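Local coordinates for protein exopolygalacturonase (PDB 2UVF) that hydrolyses pectin's polygalacturonic acid chains from their ends, probably releasing short galacturonate units, as a periplasmic family 28 glycoside hydrolase, at residues A[334-339]-A[357-362]; A[198-203]-A[244-249]; A[387-392]-A[418-423]. All blocks are in the same frame, centred on the assembly; numbering follows the deposited sequence.

Contact 1: A[334-339]-A[357-362]; sequences MTLRGV and IMNLEN. With SO4 (sulfate ion), chain D.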
loop_
_atom_site.group_PDB
_atom_site.type_symbol
_atom_site.label_atom_id
_atom_site.label_comp_id
_atom_site.label_asym_id
_atom_site.label_seq_id
_atom_site.Cartn_x
_atom_site.Cartn_y
_atom_site.Cartn_z
ATOM N N MET A 334 -1.142 12.823 1.707
ATOM C CA MET A 334 0.043 13.009 0.886
ATOM C C MET A 334 -0.315 12.711 -0.552
ATOM O O MET A 334 -0.946 11.710 -0.830
ATOM C CB MET A 334 1.178 12.090 1.342
ATOM C CG MET A 334 2.513 12.444 0.739
ATOM S SD MET A 334 3.865 11.351 1.189
ATOM C CE MET A 334 4.060 11.702 2.939
ATOM N N THR A 335 0.068 13.597 -1.463
ATOM C CA THR A 335 -0.179 13.370 -2.879
ATOM C C THR A 335 1.047 13.745 -3.675
ATOM O O THR A 335 1.361 14.910 -3.813
ATOM C CB THR A 335 -1.411 14.158 -3.394
ATOM O OG1 THR A 335 -2.563 13.779 -2.628
ATOM C CG2 THR A 335 -1.659 13.869 -4.876
ATOM N N LEU A 336 1.733 12.738 -4.202
ATOM C CA LEU A 336 2.944 12.963 -4.960
ATOM C C LEU A 336 2.646 12.552 -6.364
ATOM O O LEU A 336 2.298 11.403 -6.610
ATOM C CB LEU A 336 4.114 12.144 -4.404
ATOM C CG LEU A 336 4.292 12.138 -2.887
ATOM C CD1 LEU A 336 5.312 11.059 -2.563
ATOM C CD2 LEU A 336 4.690 13.510 -2.317
ATOM N N ARG A 337 2.792 13.505 -7.281
ATOM C CA ARG A 337 2.399 13.312 -8.673
ATOM C C ARG A 337 3.545 13.667 -9.638
ATOM O O ARG A 337 4.235 14.682 -9.460
ATOM C CB ARG A 337 1.151 14.136 -8.984
ATOM C CG ARG A 337 0.542 13.810 -10.336
ATOM C CD ARG A 337 -0.721 14.591 -10.604
ATOM N NE ARG A 337 -0.475 16.022 -10.768
ATOM C CZ ARG A 337 -1.365 16.875 -11.275
ATOM N NH1 ARG A 337 -2.546 16.444 -11.687
ATOM N NH2 ARG A 337 -1.064 18.158 -11.397
ATOM N N GLY A 338 3.737 12.821 -10.642
ATOM C CA GLY A 338 4.794 13.005 -11.636
ATOM C C GLY A 338 6.218 12.781 -11.176
ATOM O O GLY A 338 7.145 13.140 -11.894
ATOM N N VAL A 339 6.407 12.166 -10.001
ATOM C CA VAL A 339 7.741 12.022 -9.415
ATOM C C VAL A 339 8.522 10.828 -9.969
ATOM O O VAL A 339 8.005 9.709 -10.089
ATOM C CB VAL A 339 7.720 12.025 -7.849
ATOM C CG1 VAL A 339 9.129 12.087 -7.286
ATOM C CG2 VAL A 339 6.919 13.203 -7.321
ATOM N N ILE A 357 -1.597 7.937 1.780
ATOM C CA ILE A 357 -0.524 8.252 0.822
ATOM C C ILE A 357 -0.913 7.971 -0.639
ATOM O O ILE A 357 -1.296 6.855 -0.985
ATOM C CB ILE A 357 0.804 7.545 1.228
ATOM C CG1 ILE A 357 1.294 8.124 2.559
ATOM C CG2 ILE A 357 1.891 7.706 0.127
ATOM C CD1 ILE A 357 2.318 7.334 3.248
ATOM N N MET A 358 -0.818 9.001 -1.481
ATOM C CA MET A 358 -1.161 8.897 -2.901
ATOM C C MET A 358 0.062 9.098 -3.780
ATOM O O MET A 358 0.828 10.043 -3.573
ATOM C CB MET A 358 -2.207 9.943 -3.307
ATOM C CG MET A 358 -3.562 9.820 -2.626
ATOM S SD MET A 358 -4.610 11.220 -3.078
ATOM C CE MET A 358 -4.929 10.846 -4.816
ATOM N N ASN A 359 0.238 8.188 -4.740
ATOM C CA ASN A 359 1.260 8.282 -5.767
ATOM C C ASN A 359 0.539 8.290 -7.081
ATOM O O ASN A 359 -0.178 7.342 -7.410
ATOM C CB ASN A 359 2.193 7.074 -5.736
ATOM C CG ASN A 359 2.988 7.004 -4.482
ATOM O OD1 ASN A 359 4.101 7.516 -4.421
ATOM N ND2 ASN A 359 2.404 6.402 -3.442
ATOM N N LEU A 360 0.692 9.389 -7.810
ATOM C CA LEU A 360 0.009 9.558 -9.082
ATOM C C LEU A 360 1.058 9.751 -10.176
ATOM O O LEU A 360 1.864 10.680 -10.117
ATOM C CB LEU A 360 -0.985 10.735 -9.018
ATOM C CG LEU A 360 -2.199 10.646 -8.062
ATOM C CD1 LEU A 360 -3.030 11.881 -8.191
ATOM C CD2 LEU A 360 -3.080 9.383 -8.249
ATOM N N GLU A 361 1.061 8.849 -11.156
ATOM C CA GLU A 361 1.980 8.958 -12.264
ATOM C C GLU A 361 3.461 9.025 -11.843
ATOM O O GLU A 361 4.233 9.710 -12.453
ATOM C CB GLU A 361 1.577 10.119 -13.212
ATOM C CG GLU A 361 0.501 9.774 -14.221
ATOM C CD GLU A 361 0.059 10.920 -15.118
ATOM O OE1 GLU A 361 0.547 11.086 -16.250
ATOM O OE2 GLU A 361 -0.819 11.682 -14.713
ATOM N N ASN A 362 3.824 8.215 -10.847
ATOM C CA ASN A 362 5.204 8.112 -10.401
ATOM C C ASN A 362 5.926 6.913 -11.013
ATOM O O ASN A 362 5.296 5.933 -11.443
ATOM C CB ASN A 362 5.270 8.017 -8.879
ATOM C CG ASN A 362 4.757 9.241 -8.203
ATOM O OD1 ASN A 362 4.512 10.258 -8.851
ATOM N ND2 ASN A 362 4.593 9.172 -6.896
HETATM S S SO4 D . -4.228 19.927 -12.574
HETATM O O1 SO4 D . -3.844 20.698 -11.390
HETATM O O2 SO4 D . -4.705 18.577 -12.226
HETATM O O3 SO4 D . -5.308 20.630 -13.281
HETATM O O4 SO4 D . -3.041 19.854 -13.434
#

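Contact 2: A[198-203]-A[244-249]; sequences SGALWL and LINAID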
loop_
_atom_site.group_PDB
_atom_site.type_symbol
_atom_site.label_atom_id
_atom_site.label_comp_id
_atom_site.label_asym_id
_atom_site.label_seq_id
_atom_site.Cartn_x
_atom_site.Cartn_y
_atom_site.Cartn_z
ATOM N N SER A 198 0.417 22.753 10.590
ATOM C CA SER A 198 0.797 23.242 9.267
ATOM C C SER A 198 -0.340 23.022 8.279
ATOM O O SER A 198 -1.193 22.155 8.486
ATOM C CB SER A 198 2.082 22.563 8.791
ATOM O OG SER A 198 2.400 22.889 7.442
ATOM N N GLY A 199 -0.359 23.838 7.225
ATOM C CA GLY A 199 -1.269 23.642 6.094
ATOM C C GLY A 199 -0.520 22.948 4.983
ATOM O O GLY A 199 0.590 22.446 5.195
ATOM N N ALA A 200 -1.101 22.932 3.792
ATOM C CA ALA A 200 -0.460 22.286 2.643
ATOM C C ALA A 200 0.951 22.792 2.412
ATOM O O ALA A 200 1.190 23.989 2.427
ATOM C CB ALA A 200 -1.298 22.456 1.370
ATOM N N LEU A 201 1.876 21.862 2.198
ATOM C CA LEU A 201 3.268 22.179 1.901
ATOM C C LEU A 201 3.570 21.595 0.531
ATOM O O LEU A 201 2.898 20.674 0.097
ATOM C CB LEU A 201 4.211 21.572 2.951
ATOM C CG LEU A 201 3.925 21.841 4.437
ATOM C CD1 LEU A 201 4.568 20.768 5.316
ATOM C CD2 LEU A 201 4.365 23.249 4.881
ATOM N N TRP A 202 4.576 22.136 -0.150
ATOM C CA TRP A 202 4.839 21.783 -1.536
ATOM C C TRP A 202 6.307 21.432 -1.669
ATOM O O TRP A 202 7.185 22.272 -1.447
ATOM C CB TRP A 202 4.448 22.935 -2.474
ATOM C CG TRP A 202 3.049 23.425 -2.237
ATOM C CD1 TRP A 202 2.644 24.336 -1.292
ATOM C CD2 TRP A 202 1.869 23.020 -2.938
ATOM N NE1 TRP A 202 1.278 24.516 -1.361
ATOM C CE2 TRP A 202 0.776 23.720 -2.360
ATOM C CE3 TRP A 202 1.624 22.131 -3.992
ATOM C CZ2 TRP A 202 -0.546 23.561 -2.810
ATOM C CZ3 TRP A 202 0.304 21.979 -4.445
ATOM C CH2 TRP A 202 -0.759 22.698 -3.851
ATOM N N LEU A 203 6.569 20.173 -2.002
ATOM C CA LEU A 203 7.928 19.671 -2.068
ATOM C C LEU A 203 8.501 19.976 -3.436
ATOM O O LEU A 203 7.790 20.416 -4.344
ATOM C CB LEU A 203 7.971 18.154 -1.796
ATOM C CG LEU A 203 7.477 17.599 -0.452
ATOM C CD1 LEU A 203 7.629 16.106 -0.425
ATOM C CD2 LEU A 203 8.212 18.203 0.728
ATOM N N LEU A 244 -1.843 17.488 2.830
ATOM C CA LEU A 244 -0.921 18.047 3.796
ATOM C C LEU A 244 0.488 18.154 3.195
ATOM O O LEU A 244 1.176 19.158 3.378
ATOM C CB LEU A 244 -0.916 17.197 5.075
ATOM C CG LEU A 244 -0.192 17.720 6.318
ATOM C CD1 LEU A 244 -0.765 19.087 6.752
ATOM C CD2 LEU A 244 -0.245 16.705 7.469
ATOM N N ILE A 245 0.908 17.111 2.484
ATOM C CA ILE A 245 2.202 17.113 1.808
ATOM C C ILE A 245 1.978 16.816 0.348
ATOM O O ILE A 245 1.262 15.875 -0.010
ATOM C CB ILE A 245 3.216 16.103 2.423
ATOM C CG1 ILE A 245 3.503 16.452 3.884
ATOM C CG2 ILE A 245 4.519 16.052 1.600
ATOM C CD1 ILE A 245 3.787 15.266 4.746
ATOM N N ASN A 246 2.581 17.646 -0.496
ATOM C CA ASN A 246 2.367 17.560 -1.932
ATOM C C ASN A 246 3.662 17.533 -2.717
ATOM O O ASN A 246 4.639 18.137 -2.320
ATOM C CB ASN A 246 1.571 18.770 -2.416
ATOM C CG ASN A 246 0.276 18.936 -1.706
ATOM O OD1 ASN A 246 -0.717 18.343 -2.091
ATOM N ND2 ASN A 246 0.262 19.772 -0.678
ATOM N N ALA A 247 3.644 16.836 -3.843
ATOM C CA ALA A 247 4.580 17.106 -4.928
ATOM C C ALA A 247 3.744 17.186 -6.205
ATOM O O ALA A 247 3.606 16.205 -6.934
ATOM C CB ALA A 247 5.657 16.029 -5.014
ATOM N N ILE A 248 3.159 18.363 -6.446
ATOM C CA ILE A 248 2.196 18.572 -7.543
ATOM C C ILE A 248 2.576 19.784 -8.393
ATOM O O ILE A 248 2.636 20.906 -7.894
ATOM C CB ILE A 248 0.719 18.749 -7.021
ATOM C CG1 ILE A 248 0.318 17.599 -6.091
ATOM C CG2 ILE A 248 -0.277 18.883 -8.204
ATOM C CD1 ILE A 248 -1.021 17.754 -5.394
ATOM N N ASP A 249 2.839 19.551 -9.677
ATOM C CA ASP A 249 3.024 20.641 -10.643
ATOM C C ASP A 249 1.649 21.139 -11.103
ATOM O O ASP A 249 0.858 20.353 -11.640
ATOM C CB ASP A 249 3.855 20.165 -11.839
ATOM C CG ASP A 249 4.252 21.304 -12.789
ATOM O OD1 ASP A 249 3.464 21.591 -13.726
ATOM O OD2 ASP A 249 5.358 21.878 -12.620
HETATM O O HOH W 1 5.223 20.611 -5.101
#

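Contact 3: A[387-392]-A[418-423]; sequences NSQNVM and QEPMKG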
loop_
_atom_site.group_PDB
_atom_site.type_symbol
_atom_site.label_atom_id
_atom_site.label_comp_id
_atom_site.label_asym_id
_atom_site.label_seq_id
_atom_site.Cartn_x
_atom_site.Cartn_y
_atom_site.Cartn_z
ATOM N N ASN A 387 -1.663 4.857 -11.805
ATOM C CA ASN A 387 -0.975 5.011 -13.106
ATOM C C ASN A 387 0.533 5.163 -12.930
ATOM O O ASN A 387 1.182 5.951 -13.628
ATOM C CB ASN A 387 -1.565 6.185 -13.937
ATOM C CG ASN A 387 -3.013 5.954 -14.317
ATOM O OD1 ASN A 387 -3.304 5.464 -15.406
ATOM N ND2 ASN A 387 -3.931 6.260 -13.399
ATOM N N SER A 388 1.070 4.382 -11.989
ATOM C CA SER A 388 2.477 4.433 -11.609
ATOM C C SER A 388 3.230 3.211 -12.123
ATOM O O SER A 388 2.634 2.262 -12.629
ATOM C CB SER A 388 2.608 4.553 -10.086
ATOM O OG SER A 388 2.033 5.760 -9.647
ATOM N N GLN A 389 4.548 3.237 -12.017
ATOM C CA GLN A 389 5.335 2.123 -12.543
ATOM C C GLN A 389 6.524 1.800 -11.680
ATOM O O GLN A 389 7.192 2.696 -11.176
ATOM C CB GLN A 389 5.750 2.378 -13.998
ATOM C CG GLN A 389 4.579 2.859 -14.865
ATOM C CD GLN A 389 4.696 2.475 -16.315
ATOM O OE1 GLN A 389 5.798 2.325 -16.852
ATOM N NE2 GLN A 389 3.552 2.317 -16.965
ATOM N N ASN A 390 6.773 0.501 -11.504
ATOM C CA ASN A 390 7.894 0.015 -10.690
ATOM C C ASN A 390 7.819 0.537 -9.238
ATOM O O ASN A 390 8.565 1.425 -8.848
ATOM C CB ASN A 390 9.233 0.339 -11.394
ATOM C CG ASN A 390 10.441 -0.255 -10.695
ATOM O OD1 ASN A 390 11.453 0.428 -10.517
ATOM N ND2 ASN A 390 10.354 -1.528 -10.304
ATOM N N VAL A 391 6.889 -0.016 -8.463
ATOM C CA VAL A 391 6.676 0.371 -7.057
ATOM C C VAL A 391 6.909 -0.806 -6.069
ATOM O O VAL A 391 6.829 -1.972 -6.417
ATOM C CB VAL A 391 5.289 1.077 -6.813
ATOM C CG1 VAL A 391 4.998 2.146 -7.902
ATOM C CG2 VAL A 391 4.133 0.076 -6.739
ATOM N N MET A 392 7.227 -0.479 -4.831
ATOM C CA MET A 392 7.663 -1.489 -3.872
ATOM C C MET A 392 7.220 -1.064 -2.490
ATOM O O MET A 392 7.380 0.089 -2.143
ATOM C CB MET A 392 9.179 -1.563 -3.901
ATOM C CG MET A 392 9.749 -2.819 -3.367
ATOM S SD MET A 392 11.519 -2.570 -3.140
ATOM C CE MET A 392 12.127 -2.639 -4.829
ATOM N N GLN A 418 -3.062 7.869 -20.234
ATOM C CA GLN A 418 -2.147 7.672 -19.103
ATOM C C GLN A 418 -1.558 6.253 -19.137
ATOM O O GLN A 418 -2.155 5.326 -19.691
ATOM C CB GLN A 418 -2.884 7.909 -17.765
ATOM C CG GLN A 418 -4.275 8.593 -17.890
ATOM C CD GLN A 418 -5.150 8.406 -16.658
ATOM O OE1 GLN A 418 -4.810 8.888 -15.569
ATOM N NE2 GLN A 418 -6.285 7.721 -16.824
ATOM N N GLU A 419 -0.371 6.120 -18.554
ATOM C CA GLU A 419 0.333 4.845 -18.363
ATOM C C GLU A 419 -0.511 3.769 -17.696
ATOM O O GLU A 419 -1.350 4.070 -16.855
ATOM C CB GLU A 419 1.455 5.085 -17.382
ATOM C CG GLU A 419 2.815 5.386 -17.916
ATOM C CD GLU A 419 3.728 5.732 -16.766
ATOM O OE1 GLU A 419 4.929 5.944 -17.001
ATOM O OE2 GLU A 419 3.220 5.801 -15.613
ATOM N N PRO A 420 -0.252 2.490 -18.017
ATOM C CA PRO A 420 -0.864 1.503 -17.146
ATOM C C PRO A 420 -0.184 1.528 -15.755
ATOM O O PRO A 420 0.973 1.975 -15.639
ATOM C CB PRO A 420 -0.620 0.191 -17.888
ATOM C CG PRO A 420 0.590 0.427 -18.684
ATOM C CD PRO A 420 0.543 1.864 -19.092
ATOM N N MET A 421 -0.932 1.128 -14.716
ATOM C CA MET A 421 -0.363 0.845 -13.395
ATOM C C MET A 421 0.431 -0.473 -13.527
ATOM O O MET A 421 -0.157 -1.560 -13.506
ATOM C CB MET A 421 -1.499 0.771 -12.354
ATOM C CG MET A 421 -1.118 0.477 -10.893
ATOM S SD MET A 421 0.046 1.606 -10.124
ATOM C CE MET A 421 1.528 0.576 -10.083
ATOM N N LYS A 422 1.756 -0.369 -13.688
ATOM C CA LYS A 422 2.589 -1.520 -14.080
ATOM C C LYS A 422 3.817 -1.739 -13.187
ATOM O O LYS A 422 4.690 -0.882 -13.104
ATOM C CB LYS A 422 3.012 -1.385 -15.568
ATOM C CG LYS A 422 3.993 -2.447 -16.072
ATOM C CD LYS A 422 4.360 -2.306 -17.567
ATOM C CE LYS A 422 5.523 -3.279 -17.883
ATOM N NZ LYS A 422 6.223 -3.100 -19.222
ATOM N N GLY A 423 3.888 -2.888 -12.525
ATOM C CA GLY A 423 5.063 -3.228 -11.701
ATOM C C GLY A 423 4.980 -2.900 -10.216
ATOM O O GLY A 423 5.415 -1.826 -9.775
#

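Contact 1: A[334-339]-A[357-362]
Backbone bonds do most of the joining: strands 334-337 and 357-360 run parallel, 13° apart, and the amides of M358, L336, L360 and G338 bond in turn to M334 O, M358 O, L336 O and L360 O. The L360 N to L336 O bond is short, 2.8 Å, and nearly straight (171°), in the plane of that carbonyl. Past the strands, N362 takes over. Its OD1 accepts V339 N at 2.9 Å, the donor standing above the carbonyl plane, while ND2 turns back to make weak bonds with L336 O (3.2 Å) and N359 OD1. The strands belong to successive coils of the right-handed parallel beta-helix of family 28; M334, L336, I357 and N359 lie on its inner side, T335, R337, M358 and L360 on its outer side, beside Y230. In the packing, T335 runs alongside M358, OG1 3.3 Å from SD; the hydrogen bond of OG1 is to S243 OG. R337 CG crosses obliquely over L360 CB at 3.7 Å. Bent at chi3 (68°), the arginine turns the edge of its guanidinium to a sulfate, NH1 bonding O2 at 3.1 Å and NH2 reaching O4 more weakly.

Contact 2: A[198-203]-A[244-249]
W202 and N246 each carry CG anti to their own carbonyl carbon (chi1 -52° and -56°), so the two side chains leave neighbouring strands side by side and point the same way. The indole and the carboxamide end up nearly parallel, 21° apart. N246 ND2 sits over the centre of the ring, 4.1 Å above its plane, and CB of N246 packs on W202 CE3 at 3.7 Å. The amide does not aim its N-H groups at the ring: ND2 donates to L201 O at 2.9 Å, with the acceptor lying in the amide plane, and also to S243 O, which together fix the rotation of the group. L201 O is gripped a second time by the backbone, through a weak bond from N246 N at 3.1 Å. Strands 201-202 and 245-247 are parallel neighbours in early coils of the right-handed beta-helix, where helix 173-181 covers L201 through I176 and Q177. Backbone bonds continue the pairing, L201 N to L244 O and L203 N to N246 O, the latter 2.8 Å and nearly along the C=O axis. On the inner side, across the sheet from the indole, L203 CD1 crosses obliquely onto I245 CG2 at 3.7 Å, while L201 and I245 both meet L217. I248 approaches the indole at its edge, CB 4.2 Å from W202 CZ3. Nearby a water donates to L203 O (2.7 Å) and accepts weakly from I248 N.

Contact 3: A[387-392]-A[418-423]
The Q389 amide lies flat on the E419 carboxylate, the planes 13° apart and Q389 CD 3.4 Å from E419 CD. In the plane of that amide, NE2 donates to P420 O at 2.9 Å, also in the carbonyl plane, which holds the group flat; E419 OE1 is taken by H363 NE2. A second stack puts the N387 amide over that of Q418, 27° apart, with Q418 NE2 bonded to A415 O. M421, at the start of strand 421-423, folds its side chain back along S388. Its CG is anti to the backbone N and the chain then bends twice, bringing SD to S388 N for a weak bond of 3.5 Å and CE against S388 O at 3.2 Å. One coil of the right-handed parallel beta-helix turns a corner at N390, while strand 421-423 of the next coil pairs alongside through K422 N to S388 O (3.0 Å), N390 N to K422 O, and V391 N to G423 O, a short 2.7 Å. A CB on G423, at its backbone angles, would come within 3.1 Å of N390 N and jam against the preceding carbonyl O. Further in, V391 CG2 meets M421 CE at 4.3 Å, both residues resting on F385.

Read along the beta-helix, the order is contact 2, contact 1, contact 3. Strand 334-337 is shared by the first two: T335 N reaches I245 O at 3.0 Å and R337 N reaches A247 O at 2.8 Å; the centres of contacts 1 and 2 are about 11 Å apart. Contact 1 meets contact 3 where N362 O accepts Q389 N at 2.9 Å and N362 N bonds S388 OG. Contacts 2 and 3 do not touch, their nearest atoms about 11 Å apart. A galacturonic acid unit of the bound digalacturonate lies about 5 Å from the M358 side chain, and one lies about 8 Å from that of N387. N359 bonds weakly to the backbone of pocket residue E384.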